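Local coordinates for bifunctional GH43-CE protein (Bacteroides eggerthii, PDB 6MLY) that probably acts as a xylan 1,4-beta-xylosidase through its family 43 glycosidase part and also carries a carbohydrate esterase part, at residues 313-318 with 329-334; 55-60 with 67-72. One frame throughout, in Å; residues are numbered along the deposited sequence.

Contact 1 (313-318 with 329-334)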
# COMPACT_ATOMS: atom_id res chain seq x y z
N ILE A 313 17.52 10.03 5.10
CA ILE A 313 16.30 9.86 5.90
C ILE A 313 15.93 8.37 6.00
O ILE A 313 15.33 7.93 6.99
CB ILE A 313 15.14 10.67 5.30
CG1 ILE A 313 15.57 12.06 4.83
CG2 ILE A 313 13.96 10.73 6.27
CD1 ILE A 313 15.98 12.99 5.94
N VAL A 314 16.24 7.61 4.93
CA VAL A 314 16.07 6.14 4.87
C VAL A 314 17.30 5.55 4.19
O VAL A 314 17.77 6.09 3.19
CB VAL A 314 14.79 5.74 4.11
CG1 VAL A 314 13.53 6.13 4.87
CG2 VAL A 314 14.75 6.31 2.70
N ALA A 315 17.82 4.44 4.73
CA ALA A 315 18.98 3.77 4.16
C ALA A 315 18.82 2.25 4.29
O ALA A 315 18.14 1.77 5.20
CB ALA A 315 20.23 4.26 4.82
N SER A 316 19.46 1.51 3.37
CA SER A 316 19.60 0.05 3.45
C SER A 316 20.55 -0.29 4.61
O SER A 316 21.36 0.56 4.99
CB SER A 316 20.11 -0.54 2.16
OG SER A 316 19.24 -0.24 1.08
N ASP A 317 20.44 -1.51 5.14
CA ASP A 317 21.32 -1.98 6.22
C ASP A 317 21.66 -3.46 5.99
O ASP A 317 20.77 -4.30 6.00
CB ASP A 317 20.68 -1.80 7.60
CG ASP A 317 21.67 -1.64 8.75
OD1 ASP A 317 22.87 -1.90 8.54
OD2 ASP A 317 21.23 -1.24 9.84
N ASP A 318 22.95 -3.74 5.82
CA ASP A 318 23.46 -5.10 5.62
C ASP A 318 23.62 -5.80 6.97
O ASP A 318 23.96 -6.99 7.02
CB ASP A 318 24.77 -5.08 4.82
CG ASP A 318 25.93 -4.36 5.48
OD1 ASP A 318 25.70 -3.70 6.52
OD2 ASP A 318 27.06 -4.45 4.96
N PRO A 329 21.86 2.47 12.60
CA PRO A 329 21.82 3.76 11.91
C PRO A 329 20.63 4.63 12.35
O PRO A 329 19.57 4.11 12.70
CB PRO A 329 21.69 3.34 10.44
CG PRO A 329 22.44 2.03 10.35
CD PRO A 329 22.22 1.36 11.69
N LEU A 330 20.81 5.94 12.30
CA LEU A 330 19.82 6.88 12.83
C LEU A 330 18.48 6.70 12.10
O LEU A 330 17.42 6.96 12.67
CB LEU A 330 20.35 8.31 12.70
CG LEU A 330 21.60 8.61 13.54
CD1 LEU A 330 22.37 9.77 12.95
CD2 LEU A 330 21.23 8.87 14.99
N VAL A 331 18.55 6.25 10.84
CA VAL A 331 17.36 6.02 9.99
C VAL A 331 16.37 5.09 10.71
O VAL A 331 15.16 5.14 10.41
CB VAL A 331 17.73 5.47 8.60
CG1 VAL A 331 18.58 6.44 7.80
CG2 VAL A 331 18.40 4.11 8.70
N TRP A 332 16.88 4.26 11.63
CA TRP A 332 16.08 3.30 12.40
C TRP A 332 15.45 3.97 13.62
O TRP A 332 16.12 4.73 14.34
CB TRP A 332 16.93 2.10 12.82
CG TRP A 332 17.34 1.19 11.71
CD1 TRP A 332 18.61 0.97 11.25
CD2 TRP A 332 16.49 0.34 10.93
NE1 TRP A 332 18.60 0.05 10.25
CE2 TRP A 332 17.32 -0.36 10.02
CE3 TRP A 332 15.11 0.09 10.90
CZ2 TRP A 332 16.81 -1.28 9.10
CZ3 TRP A 332 14.61 -0.82 9.99
CH2 TRP A 332 15.45 -1.49 9.11
N GLN A 333 14.16 3.68 13.85
CA GLN A 333 13.44 3.99 15.08
C GLN A 333 12.47 2.82 15.37
O GLN A 333 11.77 2.36 14.47
CB GLN A 333 12.66 5.31 14.98
CG GLN A 333 13.37 6.44 14.25
CD GLN A 333 12.58 7.73 14.26
OE1 GLN A 333 11.64 7.89 15.03
NE2 GLN A 333 12.96 8.67 13.40
N TRP A 334 12.44 2.37 16.63
CA TRP A 334 11.51 1.33 17.09
C TRP A 334 10.10 1.91 17.24
O TRP A 334 9.92 3.12 17.35
CB TRP A 334 11.97 0.72 18.42
CG TRP A 334 13.37 0.18 18.42
CD1 TRP A 334 14.51 0.85 18.76
CD2 TRP A 334 13.78 -1.15 18.09
NE1 TRP A 334 15.59 0.03 18.66
CE2 TRP A 334 15.18 -1.21 18.25
CE3 TRP A 334 13.10 -2.31 17.68
CZ2 TRP A 334 15.91 -2.37 18.01
CZ3 TRP A 334 13.83 -3.45 17.44
CH2 TRP A 334 15.21 -3.48 17.61
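Ile313 meets Val331 through its backbone: the Ile313 carbonyl O lies 3.7 Å from Val331 CG1, while the Ile313 side chain points away and touches Trp66. Val314 also points its side chain away from the turn, where it touches Gln372 and Ile510, and offers CA to the same methyl. At Ala315 the apolar contact is completed, Ala315 CB standing 4.0 Å from Val331 CG1. That methyl lies anti to the carbonyl carbon (chi1 -63°), which sets it against the passing backbone of 313-315. Val331 is held there by a type I beta turn, closed by Trp332 N bonding to Pro329 O at 2.9 Å.

Asp317 supplies the polar half. Asp317 OD2 accepts a hydrogen bond from Trp332 NE1 at 3.0 Å through its anti lone pair, with the N-H...O angle at 147°. The oxygen lies at the indole edge, 19° out of the ring plane; Phe508 meets the same indole edge-to-face. Asp317 OD2 is also 3.3 Å from Pro329 CD, carboxylate and pyrrolidine meeting tip to tip. A phenylalanine in place of Trp332 would probably cost Asp317 OD2 this N-H donor and the loop its polar link to the turn. With Arg321 (a salt bridge) and Phe319 N at OD1 and the indole N-H among the partners of OD2, the buried carboxylate is probably stabilised in its charged form.

Contact 2 (55-60 with 67-72)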
# COMPACT_ATOMS: atom_id res chain seq x y z
N VAL A 55 12.37 12.80 18.85
CA VAL A 55 12.78 14.14 18.38
C VAL A 55 14.04 14.02 17.52
O VAL A 55 15.14 14.29 17.99
CB VAL A 55 12.97 15.14 19.54
CG1 VAL A 55 13.07 16.57 19.03
CG2 VAL A 55 11.88 15.03 20.59
N PRO A 56 13.92 13.58 16.25
CA PRO A 56 15.07 13.51 15.35
C PRO A 56 15.54 14.90 14.89
O PRO A 56 14.73 15.72 14.47
CB PRO A 56 14.57 12.70 14.15
CG PRO A 56 13.06 12.88 14.16
CD PRO A 56 12.68 13.08 15.62
N ILE A 57 16.86 15.12 14.96
CA ILE A 57 17.50 16.33 14.44
C ILE A 57 18.10 15.98 13.07
O ILE A 57 18.74 14.95 12.94
CB ILE A 57 18.57 16.88 15.40
CG1 ILE A 57 18.03 17.07 16.82
CG2 ILE A 57 19.18 18.17 14.86
CD1 ILE A 57 18.54 16.06 17.82
N MET A 58 17.88 16.86 12.09
CA MET A 58 18.35 16.71 10.73
C MET A 58 19.25 17.89 10.36
O MET A 58 18.94 19.02 10.70
CB MET A 58 17.18 16.67 9.74
CG MET A 58 16.29 15.46 9.91
SD MET A 58 15.11 15.29 8.55
CE MET A 58 14.05 14.01 9.22
N LYS A 59 20.34 17.60 9.64
CA LYS A 59 21.30 18.60 9.18
C LYS A 59 21.15 18.76 7.66
O LYS A 59 20.85 17.80 6.96
CB LYS A 59 22.71 18.16 9.56
CG LYS A 59 23.85 18.94 8.92
CD LYS A 59 25.22 18.36 9.23
CE LYS A 59 26.36 19.27 8.81
NZ LYS A 59 27.51 19.18 9.74
N SER A 60 21.38 19.99 7.17
CA SER A 60 21.50 20.27 5.73
C SER A 60 22.49 21.42 5.51
O SER A 60 22.83 22.13 6.44
CB SER A 60 20.16 20.58 5.11
OG SER A 60 20.26 20.71 3.70
N LYS A 67 19.89 15.11 6.19
CA LYS A 67 20.30 13.83 6.78
C LYS A 67 20.14 13.89 8.30
O LYS A 67 20.31 14.94 8.91
CB LYS A 67 21.72 13.45 6.36
CG LYS A 67 22.86 14.13 7.11
CD LYS A 67 24.21 13.53 6.81
CE LYS A 67 25.31 14.16 7.65
NZ LYS A 67 26.56 13.36 7.60
N LEU A 68 19.81 12.74 8.89
CA LEU A 68 19.68 12.57 10.33
C LEU A 68 21.07 12.52 10.97
O LEU A 68 21.97 11.83 10.47
CB LEU A 68 18.90 11.28 10.62
CG LEU A 68 17.42 11.32 10.25
CD1 LEU A 68 16.87 9.92 9.99
CD2 LEU A 68 16.61 12.03 11.32
N VAL A 69 21.24 13.25 12.08
CA VAL A 69 22.53 13.36 12.75
C VAL A 69 22.44 12.93 14.22
O VAL A 69 23.43 12.42 14.77
CB VAL A 69 23.10 14.79 12.61
CG1 VAL A 69 23.41 15.10 11.16
CG2 VAL A 69 22.19 15.85 13.21
N ASN A 70 21.27 13.12 14.86
CA ASN A 70 21.11 12.86 16.29
C ASN A 70 19.62 12.81 16.65
O ASN A 70 18.76 13.27 15.88
CB ASN A 70 21.86 13.91 17.12
CG ASN A 70 22.17 13.50 18.55
OD1 ASN A 70 21.74 12.46 19.03
ND2 ASN A 70 22.94 14.33 19.24
N TYR A 71 19.34 12.25 17.84
CA TYR A 71 18.04 12.27 18.49
C TYR A 71 18.18 12.90 19.88
O TYR A 71 19.24 12.81 20.51
CB TYR A 71 17.46 10.86 18.59
CG TYR A 71 16.96 10.29 17.29
CD1 TYR A 71 17.81 9.68 16.38
CD2 TYR A 71 15.61 10.36 16.95
CE1 TYR A 71 17.35 9.16 15.19
CE2 TYR A 71 15.13 9.84 15.76
CZ TYR A 71 16.00 9.23 14.87
OH TYR A 71 15.52 8.72 13.70
N ALA A 72 17.09 13.51 20.37
CA ALA A 72 17.06 14.23 21.64
C ALA A 72 17.06 13.26 22.82
O ALA A 72 17.69 13.54 23.86
CB ALA A 72 15.87 15.15 21.70
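Pro56 packs against Tyr71 and Leu68 on the buried face of a beta hairpin, where strands 56-60 and 66-71 run antiparallel. Pro56 CB lies 3.3 Å from Tyr71 CE2, ring and pyrrolidine crossing obliquely, and 3.6 Å from Leu68 CD2. The same leucine methyl touches Met58, Leu68 CD2 standing 3.7 Å from Met58 CG; the two side chains lie side by side and point the same way. At the corner of each chain Ala72 N still bonds to Val55 O, and the CB atoms of the two residues meet.

The backbone shows why Leu68 faces Met58. Ile57 N bonds to Asn70 O at 2.8 Å, yet Ile57 O accepts from Val69 N at 3.1 Å, so the register slips by one residue: a beta bulge at Val69. Lys59 and Lys67 then pair through both their N-H groups and carbonyls.

The bulge residue touches two neighbours, Val69 CG2 lying 4.1 Å from Ile57 CG2. The Lys59 and Val69 side chains cross at about a right angle, Lys59 CB lying 3.5 Å from Val69 CG1. The loose side begins past that CB: Lys67 is exposed, and Lys59 NZ and Lys67 NZ stand 6.3 Å apart. Lys59 NZ makes a salt bridge with Glu128, which would partly offset the repulsion between like charges. The hairpin, consistent with the outer two strands of a family 43 beta-propeller blade, thus combines a largely apolar face with one that is probably more positive toward its lysines.

In the fold
Contact 2 closes early in the chain, within the glycosyl hydrolase family 43 range, and contact 1 opens some 240 residues later, largely in the range of the concanavalin A-like domain. Their centres are nevertheless only about 12 Å apart. The hairpin of contact 2 forms one edge of a four-stranded antiparallel sheet, whereas 329-334 runs into strand 333-335 of an eight-stranded sheet, which strand 51-52 of the glycosidase range joins beside it. The contacts touch directly: Tyr71 OH is 2.8 Å from Leu330 O, a probable hydrogen bond, and Leu330 CD1 lies against the Leu68 and Val69 carbonyls. Here the glycosidase and concanavalin A-like parts pack together, away from the annotated sites.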